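Local coordinates for penicillin-binding protein PbpB (Mycobacterium tuberculosis, PDB 6KGU) that synthesises cross-linked peptidoglycan for the mycobacterial cell wall through a penicillin-sensitive transpeptidase domain that binds β-lactam antibiotics, at residues N136-G140 and L149-D153; M236-F242 and D253-P259; V293-M299 and S325-M331. All coordinates share one frame. Residues are numbered along the deposited sequence.

Contact 1: residues N136-G140 and L149-D153; sequences NVVGG and LGLED
N136 to V138 form the last residues of a short helix whose C-terminal carbonyls meet the first turn of helix 150-154. V137 gives its O to L151 N (3.0 Å), and its t rotamer sets V137 CG1 3.7 Å from L151 CD1. V138 O takes E152 N at 3.0 Å, so two successive carbonyls of one helix receive two successive amides of the other. G139 then leaves helical geometry at phi/psi 89/-152; its CA lies 3.7 Å from G150 CA and makes a CA-H...O contact of 3.3 Å to L149 O. A CB on either glycine would clash with the facing backbone, and G150 also has positive phi (68/-161). G140 is extended (-149/176) and pairs with L149 as an antiparallel hydrogen-bonded pair, CA to CA 5.6 Å, through two weak bonds: G140 N to L149 O at 3.3 Å and L149 N to G140 O at 3.5 Å. E152, in an m,m rotamer, packs its CB 3.4 Å from G140 O, and its carboxylate forms salt bridges with R18 and R126 and a hydrogen bond with Y128 OH. The result is a β-hairpin, strands 140-141 and 147-149, flanked by two short helices joined end to start, within the N-terminal PBP dimerisation-type module found in class B penicillin-binding proteins.

Contact 2: residues M236-F242 and D253-P259; sequences MANDNTF and DKQLGNP
Hydrogen bonds and three waters link the end of strand 233-238 and the turn after it to an irregular segment leading to helix 259-262. T241 and Q255 form a single backbone bridge, CA to CA 4.9 Å, with both bonds made by Q255: its N donates to N240 O (2.7 Å) and its O accepts from F242 N (3.0 Å). N240 lies in the left-handed helical region (65/32), and its t side chain uses both ends, ND2 donating to D253 O (2.8 Å) and OD1 accepting from K254 NZ (2.9 Å). Water 3 joins K254 NZ (3.0 Å) to T241 O (3.1 Å). N238, chi1 p, points toward the other segment; its ND2 donates to D239 O (3.2 Å) and to water 1 (3.2 Å), which in turn donates to Q255 O and G257 O, each 2.8 Å away. Water 2 donates to N238 OD1 and to N258 OD1, both at 2.6 Å, and N258 OD1 also accepts from N136. N258 ND2 makes a weak hydrogen bond to M236 SD (3.4 Å). The amide of Q255 turns back on its own segment, OE1 accepting from G257 N at 2.8 Å. Apolar packing centres on F242, whose CB sits 3.5 Å from L256 CD2 and 3.8 Å from K254 CB. Beyond the single bridge, then, backbone polar groups such as D253 O, G257 N and G257 O find side-chain or water partners in place of a continuous strand pairing.

Contact 3: residues V293-M299 and S325-M331; sequences VPGSIQM and SNVGTLM. With AZR (2-({[(1Z)-1-(2-amino-1,3-thiazol-4-yl)-2-oxo-2-{[(2S,3S)-1-oxo-3-(sulfoamino)butan-2-yl]amino}ethylidene]amino}oxy)-2-methylpropanoic acid), chain B.
V327 is the most deeply covered residue, pointing from the first turn of helix 326-336 toward strand 296-299, whose short axis runs at 41° to it with a closest approach of 8.5 Å. V327 CG1 packs 3.8 Å from both V293 CG1 and I297 CG2 and 3.3 Å from P294 O, while V327 CG2 lies 3.7 Å from S296 CA. V293, chi1 t, also sets CG1 3.5 Å from G328 N and 3.3 Å from S325 OG. S325 is the N-cap residue; its OG accepts from G328 N (2.8 Å) and is also hydrogen-bonded to D306. S324, S325 and N326 are consistent with the SxN motif of penicillin-binding transpeptidases: N326 ND2 donates to O10 of AZR, the bound aztreonam-derived group (2.5 Å), and N326 OD1 accepts a hydrogen bond from K272 NZ. One turn further along, L330 points toward the strand, its CB 3.7 Å from M299 SD and 4.3 Å from I297 CD1. M331 SD approaches P294 CD at 3.8 Å.

Overall arrangement
From the N terminus the three contacts follow in series, none nesting or crossing. Contact 1 brackets the eight residues of a β-hairpin in the N-terminal dimerisation module. Contact 2, early in the transpeptidase domain, closes a ten-residue loop beyond strand 233-238, an outermost strand of the large antiparallel sheet. These two touch: N136 ND2 lies 2.9 Å from M236 O and 3.0 Å from N258 OD1, probable hydrogen bonds that tie the module to the transpeptidase domain. Contact 3 spans 25 intervening residues and joins a two-stranded hairpin to the helix beside the aztreonam pocket, its centre about 38 Å from that of contact 2, across the chain's centre.

Contact 1: residues N136-G140 and L149-D153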
loop_
_atom_site.group_PDB
_atom_site.type_symbol
_atom_site.label_atom_id
_atom_site.label_comp_id
_atom_site.label_asym_id
_atom_site.label_seq_id
_atom_site.Cartn_x
_atom_site.Cartn_y
_atom_site.Cartn_z
ATOM N N ASN A 136 -11.348 -5.564 8.841
ATOM C CA ASN A 136 -9.916 -5.633 9.156
ATOM C C ASN A 136 -9.464 -4.422 9.967
ATOM O O ASN A 136 -8.547 -4.528 10.797
ATOM C CB ASN A 136 -9.105 -5.733 7.854
ATOM C CG ASN A 136 -9.532 -4.698 6.817
ATOM O OD1 ASN A 136 -10.719 -4.578 6.472
ATOM N ND2 ASN A 136 -8.566 -3.926 6.333
ATOM N N VAL A 137 -10.082 -3.271 9.717
ATOM C CA VAL A 137 -9.780 -2.022 10.413
ATOM C C VAL A 137 -10.642 -1.866 11.662
ATOM O O VAL A 137 -10.126 -1.639 12.762
ATOM C CB VAL A 137 -9.964 -0.839 9.431
ATOM C CG1 VAL A 137 -10.072 0.487 10.170
ATOM C CG2 VAL A 137 -8.804 -0.799 8.400
ATOM N N VAL A 138 -11.956 -2.043 11.501
ATOM C CA VAL A 138 -12.913 -1.750 12.566
ATOM C C VAL A 138 -12.736 -2.713 13.732
ATOM O O VAL A 138 -12.732 -2.303 14.900
ATOM C CB VAL A 138 -14.354 -1.805 12.016
ATOM C CG1 VAL A 138 -15.380 -1.891 13.155
ATOM C CG2 VAL A 138 -14.639 -0.622 11.101
ATOM N N GLY A 139 -12.618 -4.010 13.437
ATOM C CA GLY A 139 -12.521 -5.025 14.472
ATOM C C GLY A 139 -13.866 -5.561 14.936
ATOM O O GLY A 139 -14.838 -5.563 14.173
ATOM N N GLY A 140 -13.934 -6.007 16.194
ATOM C CA GLY A 140 -15.142 -6.562 16.768
ATOM C C GLY A 140 -15.242 -6.311 18.264
ATOM O O GLY A 140 -14.324 -5.784 18.900
ATOM N N LEU A 149 -10.989 -6.637 19.255
ATOM C CA LEU A 149 -9.813 -6.470 18.408
ATOM C C LEU A 149 -10.080 -5.302 17.461
ATOM O O LEU A 149 -11.160 -4.700 17.470
ATOM C CB LEU A 149 -9.464 -7.769 17.656
ATOM C CG LEU A 149 -10.349 -8.217 16.484
ATOM C CD1 LEU A 149 -9.760 -9.450 15.800
ATOM C CD2 LEU A 149 -11.777 -8.491 16.900
ATOM N N GLY A 150 -9.072 -4.971 16.652
ATOM C CA GLY A 150 -9.228 -3.858 15.737
ATOM C C GLY A 150 -9.319 -2.524 16.470
ATOM O O GLY A 150 -8.935 -2.389 17.637
ATOM N N LEU A 151 -9.858 -1.527 15.760
ATOM C CA LEU A 151 -10.028 -0.202 16.357
ATOM C C LEU A 151 -11.002 -0.226 17.538
ATOM O O LEU A 151 -10.928 0.643 18.413
ATOM C CB LEU A 151 -10.513 0.800 15.309
ATOM C CG LEU A 151 -9.507 1.258 14.245
ATOM C CD1 LEU A 151 -10.133 2.316 13.372
ATOM C CD2 LEU A 151 -8.222 1.782 14.878
ATOM N N GLU A 152 -11.941 -1.179 17.566
ATOM C CA GLU A 152 -12.835 -1.288 18.724
ATOM C C GLU A 152 -12.030 -1.487 19.995
ATOM O O GLU A 152 -12.375 -0.956 21.059
ATOM C CB GLU A 152 -13.814 -2.454 18.552
ATOM C CG GLU A 152 -14.829 -2.305 17.444
ATOM C CD GLU A 152 -16.085 -1.555 17.877
ATOM O OE1 GLU A 152 -16.000 -0.657 18.753
ATOM O OE2 GLU A 152 -17.158 -1.873 17.336
ATOM N N ASP A 153 -10.944 -2.244 19.893
ATOM C CA ASP A 153 -10.067 -2.487 21.026
ATOM C C ASP A 153 -9.089 -1.336 21.231
ATOM O O ASP A 153 -9.030 -0.757 22.318
ATOM C CB ASP A 153 -9.317 -3.802 20.820
ATOM C CG ASP A 153 -8.379 -4.111 21.948
ATOM O OD1 ASP A 153 -8.813 -4.051 23.112
ATOM O OD2 ASP A 153 -7.215 -4.435 21.670
#

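Contact 2: residues M236-F242 and D253-P259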
loop_
_atom_site.group_PDB
_atom_site.type_symbol
_atom_site.label_atom_id
_atom_site.label_comp_id
_atom_site.label_asym_id
_atom_site.label_seq_id
_atom_site.Cartn_x
_atom_site.Cartn_y
_atom_site.Cartn_z
ATOM N N MET A 236 -8.641 0.177 2.711
ATOM C CA MET A 236 -7.611 -0.769 3.137
ATOM C C MET A 236 -8.326 -2.107 3.263
ATOM O O MET A 236 -9.231 -2.245 4.093
ATOM C CB MET A 236 -6.967 -0.333 4.462
ATOM C CG MET A 236 -5.856 -1.233 4.983
ATOM S SD MET A 236 -5.093 -0.635 6.528
ATOM C CE MET A 236 -3.918 0.555 5.867
ATOM N N ALA A 237 -7.959 -3.072 2.433
ATOM C CA ALA A 237 -8.724 -4.309 2.368
ATOM C C ALA A 237 -7.824 -5.518 2.178
ATOM O O ALA A 237 -6.749 -5.437 1.575
ATOM C CB ALA A 237 -9.752 -4.273 1.234
ATOM N N ASN A 238 -8.292 -6.650 2.696
ATOM C CA ASN A 238 -7.712 -7.946 2.402
ATOM C C ASN A 238 -8.839 -8.897 2.042
ATOM O O ASN A 238 -10.015 -8.604 2.274
ATOM C CB ASN A 238 -6.899 -8.484 3.583
ATOM C CG ASN A 238 -7.576 -8.219 4.897
ATOM O OD1 ASN A 238 -7.243 -7.254 5.599
ATOM N ND2 ASN A 238 -8.557 -9.063 5.241
ATOM N N ASP A 239 -8.472 -10.030 1.447
ATOM C CA ASP A 239 -9.451 -11.065 1.154
ATOM C C ASP A 239 -9.844 -11.783 2.444
ATOM O O ASP A 239 -9.161 -11.683 3.470
ATOM C CB ASP A 239 -8.877 -12.073 0.160
ATOM C CG ASP A 239 -7.807 -12.957 0.787
ATOM O OD1 ASP A 239 -6.703 -12.437 1.107
ATOM O OD2 ASP A 239 -8.066 -14.171 0.946
ATOM N N ASN A 240 -10.958 -12.518 2.380
ATOM C CA ASN A 240 -11.322 -13.472 3.432
ATOM C C ASN A 240 -11.612 -12.778 4.769
ATOM O O ASN A 240 -11.347 -13.343 5.836
ATOM C CB ASN A 240 -10.217 -14.525 3.609
ATOM C CG ASN A 240 -10.694 -15.773 4.344
ATOM O OD1 ASN A 240 -11.871 -16.131 4.272
ATOM N ND2 ASN A 240 -9.777 -16.438 5.054
ATOM N N THR A 241 -12.141 -11.548 4.717
ATOM C CA THR A 241 -12.305 -10.731 5.916
ATOM C C THR A 241 -13.439 -11.264 6.780
ATOM O O THR A 241 -14.545 -11.522 6.287
ATOM C CB THR A 241 -12.602 -9.280 5.544
ATOM O OG1 THR A 241 -11.582 -8.779 4.668
ATOM C CG2 THR A 241 -12.656 -8.417 6.797
ATOM N N PHE A 242 -13.189 -11.366 8.083
ATOM C CA PHE A 242 -14.180 -11.932 8.982
ATOM C C PHE A 242 -15.392 -11.010 9.132
ATOM O O PHE A 242 -15.394 -9.840 8.727
ATOM C CB PHE A 242 -13.569 -12.205 10.350
ATOM C CG PHE A 242 -13.511 -10.997 11.254
ATOM C CD1 PHE A 242 -12.742 -9.889 10.916
ATOM C CD2 PHE A 242 -14.195 -10.988 12.456
ATOM C CE1 PHE A 242 -12.659 -8.782 11.760
ATOM C CE2 PHE A 242 -14.121 -9.892 13.297
ATOM C CZ PHE A 242 -13.340 -8.783 12.946
ATOM N N ASP A 253 -11.352 -19.962 10.010
ATOM C CA ASP A 253 -10.940 -19.983 8.615
ATOM C C ASP A 253 -10.979 -18.599 7.967
ATOM O O ASP A 253 -10.746 -18.488 6.765
ATOM C CB ASP A 253 -11.788 -20.977 7.820
ATOM C CG ASP A 253 -13.255 -20.565 7.705
ATOM O OD1 ASP A 253 -13.741 -19.753 8.521
ATOM O OD2 ASP A 253 -13.934 -21.074 6.795
ATOM N N LYS A 254 -11.212 -17.548 8.744
ATOM C CA LYS A 254 -11.313 -16.189 8.231
ATOM C C LYS A 254 -10.054 -15.406 8.581
ATOM O O LYS A 254 -9.261 -15.814 9.432
ATOM C CB LYS A 254 -12.561 -15.497 8.802
ATOM C CG LYS A 254 -13.868 -16.020 8.186
ATOM C CD LYS A 254 -13.965 -15.440 6.786
ATOM C CE LYS A 254 -14.820 -16.223 5.853
ATOM N NZ LYS A 254 -14.690 -15.553 4.517
ATOM N N GLN A 255 -9.868 -14.278 7.900
ATOM C CA GLN A 255 -8.817 -13.334 8.252
ATOM C C GLN A 255 -9.385 -12.338 9.254
ATOM O O GLN A 255 -10.316 -11.587 8.932
ATOM C CB GLN A 255 -8.271 -12.627 7.008
ATOM C CG GLN A 255 -7.324 -11.462 7.311
ATOM C CD GLN A 255 -6.070 -11.904 8.047
ATOM O OE1 GLN A 255 -5.864 -11.566 9.222
ATOM N NE2 GLN A 255 -5.227 -12.667 7.359
ATOM N N LEU A 256 -8.851 -12.369 10.482
ATOM C CA LEU A 256 -9.309 -11.529 11.578
ATOM C C LEU A 256 -8.494 -10.254 11.737
ATOM O O LEU A 256 -8.928 -9.352 12.458
ATOM C CB LEU A 256 -9.263 -12.301 12.905
ATOM C CG LEU A 256 -9.804 -13.738 12.944
ATOM C CD1 LEU A 256 -9.854 -14.271 14.374
ATOM C CD2 LEU A 256 -11.157 -13.845 12.294
ATOM N N GLY A 257 -7.312 -10.175 11.121
ATOM C CA GLY A 257 -6.387 -9.084 11.365
ATOM C C GLY A 257 -6.313 -8.119 10.200
ATOM O O GLY A 257 -7.295 -7.927 9.477
ATOM N N ASN A 258 -5.155 -7.508 9.991
ATOM C CA ASN A 258 -5.021 -6.416 9.026
ATOM C C ASN A 258 -3.653 -6.505 8.363
ATOM O O ASN A 258 -2.757 -5.692 8.624
ATOM C CB ASN A 258 -5.252 -5.071 9.724
ATOM C CG ASN A 258 -5.467 -3.927 8.751
ATOM O OD1 ASN A 258 -5.808 -4.133 7.581
ATOM N ND2 ASN A 258 -5.269 -2.703 9.237
ATOM N N PRO A 259 -3.461 -7.501 7.483
ATOM C CA PRO A 259 -2.135 -7.739 6.873
ATOM C C PRO A 259 -1.521 -6.532 6.180
ATOM O O PRO A 259 -0.289 -6.445 6.105
ATOM C CB PRO A 259 -2.415 -8.843 5.837
ATOM C CG PRO A 259 -3.670 -9.488 6.263
ATOM C CD PRO A 259 -4.481 -8.459 7.021
HETATM O O HOH W 1 -9.621 -8.945 8.290
HETATM O O HOH W 2 -5.259 -5.563 5.489
HETATM O O HOH W 3 -15.133 -12.806 3.534
#

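Contact 3: residues V293-M299 and S325-M331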
loop_
_atom_site.group_PDB
_atom_site.type_symbol
_atom_site.label_atom_id
_atom_site.label_comp_id
_atom_site.label_asym_id
_atom_site.label_seq_id
_atom_site.Cartn_x
_atom_site.Cartn_y
_atom_site.Cartn_z
ATOM N N VAL A 293 23.058 -1.771 -21.269
ATOM C CA VAL A 293 22.721 -2.628 -20.137
ATOM C C VAL A 293 23.032 -4.079 -20.510
ATOM O O VAL A 293 22.344 -4.663 -21.358
ATOM C CB VAL A 293 21.253 -2.446 -19.728
ATOM C CG1 VAL A 293 20.925 -3.241 -18.451
ATOM C CG2 VAL A 293 20.952 -0.937 -19.540
ATOM N N PRO A 294 24.054 -4.689 -19.921
ATOM C CA PRO A 294 24.323 -6.113 -20.170
ATOM C C PRO A 294 23.307 -7.003 -19.473
ATOM O O PRO A 294 22.546 -6.578 -18.604
ATOM C CB PRO A 294 25.721 -6.327 -19.580
ATOM C CG PRO A 294 25.858 -5.249 -18.542
ATOM C CD PRO A 294 25.101 -4.060 -19.093
ATOM N N GLY A 295 23.339 -8.285 -19.841
ATOM C CA GLY A 295 22.399 -9.240 -19.276
ATOM C C GLY A 295 22.696 -9.599 -17.840
ATOM O O GLY A 295 21.805 -10.078 -17.130
ATOM N N SER A 296 23.928 -9.392 -17.397
ATOM C CA SER A 296 24.277 -9.701 -16.023
ATOM C C SER A 296 25.518 -8.914 -15.675
ATOM O O SER A 296 26.267 -8.498 -16.557
ATOM C CB SER A 296 24.509 -11.206 -15.816
ATOM O OG SER A 296 25.390 -11.715 -16.793
ATOM N N ILE A 297 25.730 -8.709 -14.376
ATOM C CA ILE A 297 26.957 -8.095 -13.894
ATOM C C ILE A 297 27.359 -8.736 -12.574
ATOM O O ILE A 297 26.545 -9.325 -11.858
ATOM C CB ILE A 297 26.840 -6.566 -13.696
ATOM C CG1 ILE A 297 25.739 -6.218 -12.687
ATOM C CG2 ILE A 297 26.635 -5.846 -15.022
ATOM C CD1 ILE A 297 25.793 -4.767 -12.262
ATOM N N GLN A 298 28.641 -8.584 -12.259
ATOM C CA GLN A 298 29.207 -8.936 -10.965
ATOM C C GLN A 298 29.292 -7.669 -10.125
ATOM O O GLN A 298 29.981 -6.715 -10.499
ATOM C CB GLN A 298 30.594 -9.554 -11.126
ATOM C CG GLN A 298 30.632 -10.761 -12.049
ATOM C CD GLN A 298 29.877 -11.939 -11.476
ATOM O OE1 GLN A 298 29.278 -12.727 -12.215
ATOM N NE2 GLN A 298 29.895 -12.071 -10.146
ATOM N N MET A 299 28.592 -7.655 -9.000
ATOM C CA MET A 299 28.582 -6.479 -8.150
ATOM C C MET A 299 28.594 -6.935 -6.702
ATOM O O MET A 299 27.881 -7.872 -6.347
ATOM C CB MET A 299 27.350 -5.602 -8.443
ATOM C CG MET A 299 27.251 -4.368 -7.592
ATOM S SD MET A 299 25.909 -3.271 -8.081
ATOM C CE MET A 299 25.996 -2.057 -6.768
ATOM N N SER A 325 14.777 -3.789 -15.564
ATOM C CA SER A 325 16.127 -4.349 -15.628
ATOM C C SER A 325 16.788 -4.191 -14.263
ATOM O O SER A 325 17.006 -3.063 -13.804
ATOM C CB SER A 325 16.947 -3.662 -16.719
ATOM O OG SER A 325 18.317 -4.046 -16.635
ATOM N N ASN A 326 17.039 -5.320 -13.581
ATOM C CA ASN A 326 17.820 -5.294 -12.346
ATOM C C ASN A 326 19.229 -4.773 -12.605
ATOM O O ASN A 326 19.764 -3.987 -11.814
ATOM C CB ASN A 326 17.917 -6.695 -11.717
ATOM C CG ASN A 326 16.592 -7.206 -11.150
ATOM O OD1 ASN A 326 15.620 -6.470 -10.999
ATOM N ND2 ASN A 326 16.567 -8.492 -10.823
ATOM N N VAL A 327 19.852 -5.231 -13.692
ATOM C CA VAL A 327 21.205 -4.788 -14.026
ATOM C C VAL A 327 21.230 -3.282 -14.269
ATOM O O VAL A 327 22.096 -2.566 -13.751
ATOM C CB VAL A 327 21.733 -5.567 -15.241
ATOM C CG1 VAL A 327 23.049 -4.954 -15.739
ATOM C CG2 VAL A 327 21.917 -7.064 -14.881
ATOM N N GLY A 328 20.285 -2.778 -15.065
ATOM C CA GLY A 328 20.222 -1.342 -15.284
ATOM C C GLY A 328 19.995 -0.584 -13.990
ATOM O O GLY A 328 20.571 0.489 -13.772
ATOM N N THR A 329 19.169 -1.142 -13.101
ATOM C CA THR A 329 18.912 -0.473 -11.827
ATOM C C THR A 329 20.190 -0.364 -11.005
ATOM O O THR A 329 20.480 0.688 -10.424
ATOM C CB THR A 329 17.822 -1.221 -11.064
ATOM O OG1 THR A 329 16.590 -1.128 -11.802
ATOM C CG2 THR A 329 17.611 -0.605 -9.662
ATOM N N LEU A 330 20.989 -1.430 -10.981
ATOM C CA LEU A 330 22.199 -1.418 -10.162
ATOM C C LEU A 330 23.284 -0.545 -10.777
ATOM O O LEU A 330 24.038 0.106 -10.050
ATOM C CB LEU A 330 22.705 -2.841 -9.943
ATOM C CG LEU A 330 21.805 -3.653 -9.007
ATOM C CD1 LEU A 330 22.268 -5.098 -8.944
ATOM C CD2 LEU A 330 21.784 -3.040 -7.628
ATOM N N MET A 331 23.389 -0.517 -12.110
ATOM C CA MET A 331 24.340 0.386 -12.748
ATOM C C MET A 331 24.037 1.834 -12.395
ATOM O O MET A 331 24.937 2.597 -12.026
ATOM C CB MET A 331 24.319 0.178 -14.259
ATOM C CG MET A 331 24.835 -1.188 -14.652
ATOM S SD MET A 331 24.954 -1.394 -16.412
ATOM C CE MET A 331 25.901 0.052 -16.844
HETATM C C7 AZR B . 11.790 -9.225 -12.918
HETATM S S8 AZR B . 13.926 -9.670 -4.726
HETATM O O9 AZR B . 10.432 -7.391 -9.053
HETATM O O10 AZR B . 14.497 -9.623 -9.895
HETATM O O11 AZR B . 12.859 -12.294 -10.208
HETATM N N12 AZR B . 10.521 -7.221 -12.206
HETATM N N13 AZR B . 12.237 -9.382 -9.722
HETATM N N14 AZR B . 13.032 -12.243 -8.792
HETATM N N15 AZR B . 13.179 -11.781 -6.023
HETATM N N16 AZR B . 13.109 -12.013 -3.684
HETATM S S17 AZR B . 8.998 -7.163 -12.679
HETATM C C18 AZR B . 11.140 -8.483 -11.764
HETATM C C19 AZR B . 12.100 -8.218 -10.591
HETATM C C20 AZR B . 11.402 -7.140 -9.723
HETATM C C21 AZR B . 13.418 -9.941 -9.397
HETATM C C22 AZR B . 13.310 -11.053 -8.413
HETATM C C23 AZR B . 12.496 -13.573 -10.678
HETATM C C24 AZR B . 13.483 -10.800 -6.960
HETATM C C25 AZR B . 13.902 -9.612 -6.452
HETATM C C26 AZR B . 13.358 -11.320 -4.803
HETATM C C27 AZR B . 11.077 -13.815 -10.196
HETATM C C28 AZR B . 12.579 -13.619 -12.194
HETATM C C29 AZR B . 13.461 -14.590 -10.072
HETATM O O30 AZR B . 14.539 -14.294 -9.606
HETATM O O31 AZR B . 13.023 -15.809 -10.152
HETATM O O32 AZR B . 8.900 -7.797 -13.942
HETATM O O33 AZR B . 8.693 -5.660 -12.957
HETATM O O34 AZR B . 8.185 -7.555 -11.587
#